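Local atomic coordinates of uncharacterized protein (Eubacterium rectale, PDB entry 5COZ), a protein that is of unknown function but resembles YycH-type regulatory proteins and is probably a secreted or membrane-anchored lipoprotein. Residues Y58-K63 / V265-T270; G62-I67 / Y315-V320. All blocks are in the same frame, centred on the assembly; numbering follows the deposited sequence.

Overall arrangement
Contacts 1 and 2 build on the two edges of one strand, 58-66, in the seven-stranded mixed sheet: contact 1 pairs it with strand 262-272 and contact 2 with strand 314-330. Their centres lie about 8 Å apart, and Gly-62 and Lys-63 serve both. Contact 1, about 23 Å from the centre of the chain, is the more superficial, with hydroxyls, carboxylates, lysines and bound water along a bulged pairing. Contact 2, about 17 Å from that centre, has a regular register, a buried apolar face of Val-64 and Ile-317, and a salt bridge on the other face. One water joins Thr-268 of contact 1 to Asp-316 of contact 2.

Contact 1: residues Y58-K63 / V265-T270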
ATOM      1  N   TYR A  58     -19.315   7.316  10.727  1.00  8.26           N
ATOM      2  CA  TYR A  58     -20.230   7.675   9.646  1.00  7.88           C
ATOM      3  C   TYR A  58     -19.409   7.960   8.411  1.00 11.87           C
ATOM      4  O   TYR A  58     -18.602   8.912   8.403  1.00 13.54           O
ATOM      5  CB  TYR A  58     -21.053   8.899  10.040  1.00 10.81           C
ATOM      6  CG  TYR A  58     -22.177   8.518  10.968  1.00 17.87           C
ATOM      7  CD1 TYR A  58     -21.955   8.354  12.333  1.00 20.28           C
ATOM      8  CD2 TYR A  58     -23.454   8.268  10.478  1.00 21.93           C
ATOM      9  CE1 TYR A  58     -22.993   7.997  13.196  1.00 20.07           C
ATOM     10  CE2 TYR A  58     -24.498   7.906  11.331  1.00 24.83           C
ATOM     11  CZ  TYR A  58     -24.260   7.768  12.686  1.00 31.72           C
ATOM     12  OH  TYR A  58     -25.284   7.373  13.512  1.00 37.43           O
ATOM     13  N   VAL A  59     -19.540   7.095   7.398  1.00  7.18           N
ATOM     14  CA  VAL A  59     -18.668   7.127   6.224  1.00  6.13           C
ATOM     15  C   VAL A  59     -19.477   7.210   4.961  1.00  9.20           C
ATOM     16  O   VAL A  59     -20.495   6.502   4.802  1.00 10.03           O
ATOM     17  CB  VAL A  59     -17.765   5.859   6.210  1.00  8.29           C
ATOM     18  CG1 VAL A  59     -16.852   5.803   4.981  1.00  8.38           C
ATOM     19  CG2 VAL A  59     -16.926   5.779   7.478  1.00  7.72           C
ATOM     20  N   LYS A  60     -19.034   8.079   4.055  1.00  6.74           N
ATOM     21  CA  LYS A  60     -19.648   8.244   2.753  1.00  7.15           C
ATOM     22  C   LYS A  60     -19.239   7.163   1.780  1.00  9.43           C
ATOM     23  O   LYS A  60     -18.102   6.711   1.800  1.00  9.73           O
ATOM     24  CB  LYS A  60     -19.171   9.557   2.091  1.00  7.74           C
ATOM     25  CG  LYS A  60     -19.578  10.810   2.825  1.00  9.82           C
ATOM     26  CD  LYS A  60     -18.812  11.981   2.167  1.00 12.95           C
ATOM     27  CE  LYS A  60     -19.270  13.321   2.656  1.00 16.70           C
ATOM     28  NZ  LYS A  60     -20.613  13.658   2.086  1.00 22.15           N
ATOM     29  N   SER A  61     -20.174   6.769   0.918  1.00  6.85           N
ATOM     30  CA  SER A  61     -19.899   6.048  -0.307  1.00  6.71           C
ATOM     31  C   SER A  61     -20.057   7.045  -1.416  1.00  8.68           C
ATOM     32  O   SER A  61     -20.745   8.060  -1.256  1.00  8.89           O
ATOM     33  CB  SER A  61     -20.862   4.889  -0.505  1.00 10.68           C
ATOM     34  OG  SER A  61     -20.588   3.909   0.475  1.00 12.64           O
ATOM     35  N   GLY A  62     -19.450   6.765  -2.552  1.00  7.94           N
ATOM     36  CA  GLY A  62     -19.592   7.720  -3.640  1.00  8.11           C
ATOM     37  C   GLY A  62     -19.157   7.174  -4.976  1.00  9.44           C
ATOM     38  O   GLY A  62     -19.068   5.958  -5.184  1.00  8.78           O
ATOM     39  N   LYS A  63     -18.993   8.101  -5.899  1.00  7.58           N
ATOM     40  CA  LYS A  63     -18.469   7.833  -7.233  1.00  6.73           C
ATOM     41  C   LYS A  63     -17.207   8.628  -7.376  1.00  9.45           C
ATOM     42  O   LYS A  63     -17.158   9.792  -6.933  1.00  9.41           O
ATOM     43  CB  LYS A  63     -19.449   8.263  -8.330  1.00  9.81           C
ATOM     44  CG  LYS A  63     -20.830   7.630  -8.287  1.00 19.35           C
ATOM     45  CD  LYS A  63     -20.849   6.267  -8.897  1.00 20.37           C
ATOM     46  CE  LYS A  63     -22.280   5.823  -9.117  1.00 20.54           C
ATOM     47  NZ  LYS A  63     -22.291   4.388  -9.487  1.00 18.31           N
ATOM     48  N   VAL A 265     -16.349  12.474  -7.278  1.00  6.79           N
ATOM     49  CA  VAL A 265     -17.346  13.166  -8.083  1.00  7.63           C
ATOM     50  C   VAL A 265     -18.589  13.486  -7.239  1.00 10.04           C
ATOM     51  O   VAL A 265     -19.109  14.618  -7.289  1.00 10.34           O
ATOM     52  CB  VAL A 265     -17.721  12.298  -9.319  1.00 10.93           C
ATOM     53  CG1 VAL A 265     -18.930  12.865 -10.098  1.00 10.63           C
ATOM     54  CG2 VAL A 265     -16.501  12.167 -10.236  1.00 10.73           C
ATOM     55  N   GLU A 266     -19.079  12.492  -6.474  1.00  9.04           N
ATOM     56  CA  GLU A 266     -20.299  12.697  -5.685  1.00  9.78           C
ATOM     57  C   GLU A 266     -20.464  11.646  -4.607  1.00 10.91           C
ATOM     58  O   GLU A 266     -19.951  10.526  -4.724  1.00  9.38           O
ATOM     59  CB  GLU A 266     -21.560  12.693  -6.585  1.00 12.11           C
ATOM     60  CG  GLU A 266     -21.807  11.398  -7.325  1.00 15.13           C
ATOM     61  CD  GLU A 266     -22.886  11.508  -8.388  1.00 33.48           C
ATOM     62  OE1 GLU A 266     -24.031  11.874  -8.045  1.00 37.04           O
ATOM     63  OE2 GLU A 266     -22.580  11.225  -9.567  1.00 33.64           O
ATOM     64  N   THR A 267     -21.251  12.009  -3.584  1.00  8.70           N
ATOM     65  CA  THR A 267     -21.656  11.108  -2.517  1.00  8.16           C
ATOM     66  C   THR A 267     -22.896  10.383  -2.989  1.00 11.36           C
ATOM     67  O   THR A 267     -23.835  11.035  -3.479  1.00 12.78           O
ATOM     68  CB  THR A 267     -21.946  11.910  -1.241  1.00 11.74           C
ATOM     69  OG1 THR A 267     -20.756  12.604  -0.866  1.00 11.14           O
ATOM     70  CG2 THR A 267     -22.398  11.012  -0.079  1.00 12.73           C
ATOM     71  N   THR A 268     -22.946   9.067  -2.786  1.00  9.65           N
ATOM     72  CA  THR A 268     -24.138   8.286  -3.192  1.00 11.10           C
ATOM     73  C   THR A 268     -24.983   7.954  -1.970  1.00 18.96           C
ATOM     74  O   THR A 268     -26.210   7.992  -2.041  1.00 21.63           O
ATOM     75  CB  THR A 268     -23.727   7.012  -3.941  1.00 11.80           C
ATOM     76  OG1 THR A 268     -22.788   6.301  -3.131  1.00 13.56           O
ATOM     77  CG2 THR A 268     -23.117   7.312  -5.302  1.00 15.03           C
ATOM     78  N   GLU A 269     -24.338   7.584  -0.874  1.00 16.99           N
ATOM     79  CA  GLU A 269     -24.996   7.267   0.390  1.00 18.05           C
ATOM     80  C   GLU A 269     -24.021   7.469   1.535  1.00 17.13           C
ATOM     81  O   GLU A 269     -22.818   7.592   1.326  1.00 14.55           O
ATOM     82  CB  GLU A 269     -25.555   5.834   0.391  1.00 20.68           C
ATOM     83  CG  GLU A 269     -24.496   4.762   0.197  1.00 33.95           C
ATOM     84  CD  GLU A 269     -24.973   3.361  -0.141  1.00 64.14           C
ATOM     85  OE1 GLU A 269     -26.203   3.120  -0.136  1.00 68.48           O
ATOM     86  OE2 GLU A 269     -24.104   2.499  -0.412  1.00 54.79           O
ATOM     87  N   THR A 270     -24.551   7.602   2.726  1.00 13.48           N
ATOM     88  CA  THR A 270     -23.752   7.748   3.932  1.00 12.20           C
ATOM     89  C   THR A 270     -24.385   6.845   4.955  1.00 15.44           C
ATOM     90  O   THR A 270     -25.610   6.756   5.050  1.00 16.03           O
ATOM     91  CB  THR A 270     -23.683   9.201   4.421  1.00 18.08           C
ATOM     92  OG1 THR A 270     -23.332  10.069   3.333  1.00 18.94           O
ATOM     93  CG2 THR A 270     -22.705   9.381   5.599  1.00 17.72           C
TER
HETATM   94  O   HOH W   1     -22.590  12.613   3.785  1.00 22.10           O
HETATM   95  O   HOH W   2     -21.099   4.185  -4.554  1.00 16.98           O
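Lys-63 meets both Val-265 and Glu-266 in a classic beta bulge within the antiparallel pairing of 58-63 and 265-270, whose short axes run at 132°. Lys-63 O receives Val-265 N at 2.8 Å and, more weakly, Glu-266 N, while Lys-63 N bonds to Glu-266 O. Farther along, Ser-61 N reaches Glu-269 O, and Thr-268 N donates to Ser-61 O at 2.9 Å. Gly-62 has no side chain at this point, which lets Glu-266 O come within 3.0 Å of its CA, and that CA lies only 4.1 Å from Thr-267 CA.

On the face of Lys-60 and Thr-270, the lysine chain runs beside Thr-270 and crosses Thr-267 at about a right angle. Its bend at chi4 (-73°) sets NZ 3.1 Å from Thr-267 OG1, a hydrogen bond. The face of Ser-61, Lys-63, Glu-266 and Glu-269 is more mixed: Ser-61 CB packs on Glu-269 CG at 3.7 Å, while its OG bonds to Tyr-350 OH. Thr-268 lays CG2 against Lys-63 CG, 3.8 Å away, and the lysine end leads off to Asp-316. A water accepts from Lys-60 NZ and lies 2.7 Å from Thr-270 OG1, tying the lysine to a second threonine.

Contact 2: residues G62-I67 / Y315-V320; sequences GKVKAI and YDIKPV
Lys-63 and Asp-316 form a non-hydrogen-bonded antiparallel pair between 62-67 and 315-320, their side chains lying side by side and pointing the same way. Followed outward, Lys-63 CB lies 4.0 Å from Tyr-315 O; the chain then bends at chi2 (-81°), which places CD over toward the aspartate. CD and CE each come to 3.4 Å from Asp-316 OD1, so the aliphatic end of the lysine flanks the carboxylate before the charge is reached. NZ closes the salt bridge with Asp-316 OD1 at 2.8 Å, on the syn side and 31° out of the carboxylate plane. Asp-310 of strand 295-311 provides a second salt bridge to NZ, so two acidic groups share one ammonium and probably favour its charged form. Asp-316 OD1 also takes a hydrogen from a water that donates to Gly-62 O, linking the carboxylate to the backbone beside it.

The hydrogen-bonded pairs on either side, Gly-62 with Ile-317 and Val-64 with Tyr-315, each carry two reciprocal backbone bonds.

The other face is apolar. Val-64 splits its methyls between neighbours: CG1 meets Ile-317 CG2 at 3.7 Å, and CG2 meets Tyr-315 CB at 3.8 Å. Ile-317 CG2 also presses on the Gly-62 backbone, 3.4 Å from its C. Ala-66 CB comes to the edge of the Tyr-315 ring, 3.9 Å from CE1, and Tyr-237 and Tyr-262 make edge-to-face contacts with the same ring. Leu-307 of the adjoining strand 295-311 touches both Val-64 and Ile-317 and carries the apolar face on. With a cross-strand ion pair on one face and apolar packing on the other, this is the pattern of an amphipathic antiparallel strand pair within a mixed beta sheet.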
ATOM      1  N   GLY A  62     -19.450   6.765  -2.552  1.00  7.94           N
ATOM      2  CA  GLY A  62     -19.592   7.720  -3.640  1.00  8.11           C
ATOM      3  C   GLY A  62     -19.157   7.174  -4.976  1.00  9.44           C
ATOM      4  O   GLY A  62     -19.068   5.958  -5.184  1.00  8.78           O
ATOM      5  N   LYS A  63     -18.993   8.101  -5.899  1.00  7.58           N
ATOM      6  CA  LYS A  63     -18.469   7.833  -7.233  1.00  6.73           C
ATOM      7  C   LYS A  63     -17.207   8.628  -7.376  1.00  9.45           C
ATOM      8  O   LYS A  63     -17.158   9.792  -6.933  1.00  9.41           O
ATOM      9  CB  LYS A  63     -19.449   8.263  -8.330  1.00  9.81           C
ATOM     10  CG  LYS A  63     -20.830   7.630  -8.287  1.00 19.35           C
ATOM     11  CD  LYS A  63     -20.849   6.267  -8.897  1.00 20.37           C
ATOM     12  CE  LYS A  63     -22.280   5.823  -9.117  1.00 20.54           C
ATOM     13  NZ  LYS A  63     -22.291   4.388  -9.487  1.00 18.31           N
ATOM     14  N   VAL A  64     -16.193   8.036  -8.006  1.00  7.88           N
ATOM     15  CA  VAL A  64     -14.932   8.730  -8.318  1.00  6.88           C
ATOM     16  C   VAL A  64     -14.605   8.494  -9.765  1.00  8.82           C
ATOM     17  O   VAL A  64     -15.079   7.521 -10.363  1.00 10.09           O
ATOM     18  CB  VAL A  64     -13.728   8.249  -7.439  1.00  9.17           C
ATOM     19  CG1 VAL A  64     -13.972   8.482  -5.948  1.00 10.07           C
ATOM     20  CG2 VAL A  64     -13.399   6.780  -7.713  1.00  8.55           C
ATOM     21  N   LYS A  65     -13.769   9.355 -10.327  1.00  8.15           N
ATOM     22  CA  LYS A  65     -13.267   9.189 -11.682  1.00  7.95           C
ATOM     23  C   LYS A  65     -11.795   8.941 -11.605  1.00  9.06           C
ATOM     24  O   LYS A  65     -11.101   9.570 -10.818  1.00  9.35           O
ATOM     25  CB  LYS A  65     -13.530  10.468 -12.510  1.00 10.07           C
ATOM     26  CG  LYS A  65     -14.926  10.562 -13.080  1.00 22.06           C
ATOM     27  CD  LYS A  65     -15.000  11.695 -14.110  1.00 28.37           C
ATOM     28  CE  LYS A  65     -16.332  11.725 -14.827  1.00 34.68           C
ATOM     29  NZ  LYS A  65     -17.401  12.359 -14.008  1.00 41.91           N
ATOM     30  N   ALA A  66     -11.291   8.070 -12.464  1.00  8.44           N
ATOM     31  CA  ALA A  66      -9.862   7.867 -12.546  1.00  9.05           C
ATOM     32  C   ALA A  66      -9.164   9.151 -12.972  1.00 11.20           C
ATOM     33  O   ALA A  66      -9.692   9.876 -13.831  1.00 12.93           O
ATOM     34  CB  ALA A  66      -9.573   6.777 -13.580  1.00 11.85           C
ATOM     35  N   ILE A  67      -8.009   9.451 -12.359  1.00  7.72           N
ATOM     36  CA  ILE A  67      -7.157  10.557 -12.786  1.00  8.72           C
ATOM     37  C   ILE A  67      -6.254   9.964 -13.854  1.00 13.75           C
ATOM     38  O   ILE A  67      -5.538   8.986 -13.598  1.00 16.08           O
ATOM     39  CB  ILE A  67      -6.389  11.213 -11.605  1.00 12.40           C
ATOM     40  CG1 ILE A  67      -7.400  11.909 -10.661  1.00 13.37           C
ATOM     41  CG2 ILE A  67      -5.346  12.248 -12.126  1.00 13.58           C
ATOM     42  CD1 ILE A  67      -6.877  12.371  -9.353  1.00 11.74           C
ATOM     43  N   TYR A 315     -15.857   4.837 -10.919  1.00  9.88           N
ATOM     44  CA  TYR A 315     -15.861   3.724  -9.986  1.00  8.51           C
ATOM     45  C   TYR A 315     -16.741   4.049  -8.827  1.00  9.38           C
ATOM     46  O   TYR A 315     -16.802   5.214  -8.436  1.00  9.67           O
ATOM     47  CB  TYR A 315     -14.424   3.512  -9.433  1.00  8.76           C
ATOM     48  CG  TYR A 315     -13.359   3.215 -10.459  1.00  8.76           C
ATOM     49  CD1 TYR A 315     -12.855   4.218 -11.279  1.00  9.90           C
ATOM     50  CD2 TYR A 315     -12.842   1.933 -10.601  1.00  8.73           C
ATOM     51  CE1 TYR A 315     -11.888   3.945 -12.245  1.00 11.66           C
ATOM     52  CE2 TYR A 315     -11.860   1.648 -11.545  1.00 10.04           C
ATOM     53  CZ  TYR A 315     -11.413   2.653 -12.393  1.00 14.50           C
ATOM     54  OH  TYR A 315     -10.427   2.406 -13.328  1.00 16.03           O
ATOM     55  N   ASP A 316     -17.373   3.047  -8.218  1.00  7.51           N
ATOM     56  CA  ASP A 316     -18.050   3.237  -6.944  1.00  7.70           C
ATOM     57  C   ASP A 316     -16.975   3.130  -5.875  1.00  9.97           C
ATOM     58  O   ASP A 316     -16.098   2.253  -5.986  1.00 12.19           O
ATOM     59  CB  ASP A 316     -19.106   2.160  -6.711  1.00  9.06           C
ATOM     60  CG  ASP A 316     -20.345   2.407  -7.543  1.00 15.36           C
ATOM     61  OD1 ASP A 316     -21.112   3.329  -7.199  1.00 18.04           O
ATOM     62  OD2 ASP A 316     -20.554   1.666  -8.526  1.00 19.83           O
ATOM     63  N   ILE A 317     -17.016   3.986  -4.870  1.00  7.16           N
ATOM     64  CA  ILE A 317     -16.052   3.956  -3.765  1.00  6.95           C
ATOM     65  C   ILE A 317     -16.837   3.656  -2.495  1.00  9.11           C
ATOM     66  O   ILE A 317     -17.800   4.374  -2.194  1.00  8.83           O
ATOM     67  CB  ILE A 317     -15.213   5.254  -3.688  1.00  8.52           C
ATOM     68  CG1 ILE A 317     -14.169   5.170  -2.564  1.00  9.68           C
ATOM     69  CG2 ILE A 317     -16.050   6.566  -3.606  1.00  9.55           C
ATOM     70  CD1 ILE A 317     -13.106   6.274  -2.617  1.00 12.06           C
ATOM     71  N   LYS A 318     -16.492   2.538  -1.807  1.00  6.79           N
ATOM     72  CA  LYS A 318     -17.281   2.131  -0.643  1.00  7.17           C
ATOM     73  C   LYS A 318     -16.344   1.682   0.441  1.00  7.74           C
ATOM     74  O   LYS A 318     -15.298   1.084   0.132  1.00  7.46           O
ATOM     75  CB  LYS A 318     -18.230   0.963  -1.013  1.00 10.57           C
ATOM     76  CG  LYS A 318     -19.259   1.367  -2.092  1.00 13.35           C
ATOM     77  CD  LYS A 318     -20.237   0.236  -2.417  1.00 17.76           C
ATOM     78  CE  LYS A 318     -21.252   0.039  -1.300  1.00 30.73           C
ATOM     79  NZ  LYS A 318     -22.125  -1.148  -1.534  1.00 39.90           N
ATOM     80  N   PRO A 319     -16.681   1.913   1.718  1.00  5.43           N
ATOM     81  CA  PRO A 319     -15.762   1.487   2.779  1.00  5.23           C
ATOM     82  C   PRO A 319     -15.826  -0.007   3.015  1.00  8.19           C
ATOM     83  O   PRO A 319     -16.910  -0.630   2.963  1.00  7.21           O
ATOM     84  CB  PRO A 319     -16.275   2.241   4.018  1.00  6.70           C
ATOM     85  CG  PRO A 319     -17.777   2.390   3.762  1.00  9.16           C
ATOM     86  CD  PRO A 319     -17.854   2.636   2.266  1.00  7.11           C
ATOM     87  N   VAL A 320     -14.663  -0.561   3.322  1.00  6.18           N
ATOM     88  CA  VAL A 320     -14.510  -1.969   3.655  1.00  4.52           C
ATOM     89  C   VAL A 320     -13.631  -2.092   4.891  1.00  6.69           C
ATOM     90  O   VAL A 320     -12.772  -1.236   5.147  1.00  6.33           O
ATOM     91  CB  VAL A 320     -13.900  -2.805   2.469  1.00  6.77           C
ATOM     92  CG1 VAL A 320     -14.864  -2.841   1.292  1.00  6.76           C
ATOM     93  CG2 VAL A 320     -12.515  -2.301   2.031  1.00  7.23           C
TER
HETATM   94  O   HOH W   2     -21.099   4.185  -4.554  1.00 16.98           O